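Local coordinates for protein Old Yellow Enzyme (Pichia, PDB 6AGZ) that probably reduces the activated carbon-carbon double bonds of enone compounds asymmetrically, using a bound flavin mononucleotide in a TIM barrel, at residues S375-L380 and A395-T400. Residues are numbered along the deposited sequence; the frame is centred on the assembly and turned at random.
Sequences SNDGYL and AIALKT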
loop_
_atom_site.group_PDB
_atom_site.type_symbol
_atom_site.label_atom_id
_atom_site.label_comp_id
_atom_site.label_asym_id
_atom_site.label_seq_id
_atom_site.Cartn_x
_atom_site.Cartn_y
_atom_site.Cartn_z
ATOM N N SER A 375 -39.785 6.225 -12.929
ATOM C CA SER A 375 -40.957 6.108 -12.074
ATOM C C SER A 375 -40.704 6.788 -10.737
ATOM O O SER A 375 -39.624 6.651 -10.154
ATOM C CB SER A 375 -41.329 4.638 -11.844
ATOM O OG SER A 375 -42.382 4.519 -10.903
ATOM N N ASN A 376 -41.709 7.522 -10.254
ATOM C CA ASN A 376 -41.648 8.111 -8.923
ATOM C C ASN A 376 -41.878 7.093 -7.817
ATOM O O ASN A 376 -41.600 7.398 -6.652
ATOM C CB ASN A 376 -42.676 9.237 -8.789
ATOM C CG ASN A 376 -42.352 10.432 -9.659
ATOM O OD1 ASN A 376 -41.212 10.610 -10.085
ATOM N ND2 ASN A 376 -43.354 11.262 -9.923
ATOM N N ASP A 377 -42.386 5.908 -8.148
ATOM C CA ASP A 377 -42.623 4.880 -7.143
ATOM C C ASP A 377 -41.304 4.431 -6.528
ATOM O O ASP A 377 -40.375 4.034 -7.237
ATOM C CB ASP A 377 -43.356 3.694 -7.767
ATOM C CG ASP A 377 -43.767 2.659 -6.740
ATOM O OD1 ASP A 377 -43.886 3.015 -5.550
ATOM O OD2 ASP A 377 -43.974 1.489 -7.124
ATOM N N GLY A 378 -41.226 4.493 -5.200
ATOM C CA GLY A 378 -39.978 4.230 -4.514
ATOM C C GLY A 378 -38.910 5.273 -4.735
ATOM O O GLY A 378 -37.756 5.052 -4.355
ATOM N N TYR A 379 -39.260 6.404 -5.345
ATOM C CA TYR A 379 -38.338 7.499 -5.610
ATOM C C TYR A 379 -38.756 8.779 -4.904
ATOM O O TYR A 379 -37.936 9.404 -4.219
ATOM C CB TYR A 379 -38.234 7.732 -7.127
ATOM C CG TYR A 379 -37.158 8.708 -7.546
ATOM C CD1 TYR A 379 -35.826 8.316 -7.609
ATOM C CD2 TYR A 379 -37.475 10.012 -7.897
ATOM C CE1 TYR A 379 -34.840 9.202 -7.997
ATOM C CE2 TYR A 379 -36.494 10.904 -8.289
ATOM C CZ TYR A 379 -35.179 10.494 -8.336
ATOM O OH TYR A 379 -34.200 11.378 -8.724
ATOM N N LEU A 380 -40.017 9.187 -5.052
ATOM C CA LEU A 380 -40.561 10.348 -4.357
ATOM C C LEU A 380 -41.664 9.970 -3.377
ATOM O O LEU A 380 -42.286 10.862 -2.787
ATOM C CB LEU A 380 -41.093 11.374 -5.362
ATOM C CG LEU A 380 -40.066 12.107 -6.225
ATOM C CD1 LEU A 380 -40.763 13.045 -7.197
ATOM C CD2 LEU A 380 -39.084 12.870 -5.351
ATOM N N ALA A 395 -50.810 9.393 -6.041
ATOM C CA ALA A 395 -50.753 10.396 -7.101
ATOM C C ALA A 395 -49.330 10.584 -7.610
ATOM O O ALA A 395 -49.085 10.552 -8.822
ATOM C CB ALA A 395 -51.328 11.720 -6.600
ATOM N N ILE A 396 -48.374 10.784 -6.701
ATOM C CA ILE A 396 -46.995 11.006 -7.124
ATOM C C ILE A 396 -46.416 9.746 -7.755
ATOM O O ILE A 396 -45.695 9.816 -8.756
ATOM C CB ILE A 396 -46.132 11.492 -5.944
ATOM C CG1 ILE A 396 -46.865 11.292 -4.618
ATOM C CG2 ILE A 396 -45.729 12.947 -6.137
ATOM C CD1 ILE A 396 -46.480 10.022 -3.914
ATOM N N ALA A 397 -46.731 8.575 -7.190
ATOM C CA ALA A 397 -46.163 7.327 -7.694
ATOM C C ALA A 397 -46.519 7.085 -9.155
ATOM O O ALA A 397 -45.738 6.469 -9.888
ATOM C CB ALA A 397 -46.630 6.150 -6.836
ATOM N N LEU A 398 -47.681 7.561 -9.597
ATOM C CA LEU A 398 -48.133 7.361 -10.966
ATOM C C LEU A 398 -47.965 8.598 -11.839
ATOM O O LEU A 398 -48.261 8.535 -13.037
ATOM C CB LEU A 398 -49.598 6.913 -10.974
ATOM C CG LEU A 398 -49.862 5.563 -10.305
ATOM C CD1 LEU A 398 -51.353 5.284 -10.209
ATOM C CD2 LEU A 398 -49.153 4.447 -11.059
ATOM N N LYS A 399 -47.505 9.712 -11.278
ATOM C CA LYS A 399 -47.245 10.894 -12.087
ATOM C C LYS A 399 -46.013 10.669 -12.955
ATOM O O LYS A 399 -44.996 10.141 -12.496
ATOM C CB LYS A 399 -47.047 12.123 -11.201
ATOM C CG LYS A 399 -47.392 13.440 -11.886
ATOM C CD LYS A 399 -46.625 14.611 -11.288
ATOM C CE LYS A 399 -46.828 14.720 -9.787
ATOM N NZ LYS A 399 -48.113 15.384 -9.442
ATOM N N THR A 400 -46.108 11.069 -14.216
ATOM C CA THR A 400 -45.014 10.855 -15.155
ATOM C C THR A 400 -43.987 11.973 -15.014
ATOM O O THR A 400 -44.353 13.150 -15.110
ATOM C CB THR A 400 -45.539 10.801 -16.584
ATOM O OG1 THR A 400 -46.760 10.052 -16.615
ATOM C CG2 THR A 400 -44.524 10.128 -17.495
HETATM O O HOH W 1 -43.989 7.859 -11.833
#
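Asn376 points its carboxamide at the short, weakly bonded helical turn 395-398, where ND2 donates to Ile396 O at 3.0 Å (N-H...O 152°). The acceptor lies almost in the amide plane, while the donor sits 26° off the carbonyl plane of Ile396. From the opposite face of that carbonyl comes Lys399 N, so two N-H groups grip one oxygen. Lys399 O, 3.3 Å from ND2, is not bonded to it. With chi1 at -67°, CG lies anti to the carbonyl carbon, and CB comes within 3.1 Å of Ile396 O. The other end of the amide, OD1, is bonded to Ser48 of helix 47-57. An alanine at Asn376 would probably cost Ile396 O this side-chain donor, with Lys399 N remaining, and leave Ser48 OG without its amide partner. A water accepts from Asn376 N and donates to Ala397 O and Lys399 O, bridging the backbones. Further along the interface, Asp377 CB meets Ala397 CB at 4.2 Å; the Asp377 carboxylate is held by Arg369 (salt bridge, OD1) and Ser392 (OD2). Ser375 OG accepts from Asp377 N, forming an ST turn. The contact joins the two ends of an irregular loop, 381-394, at the periphery of the TIM barrel.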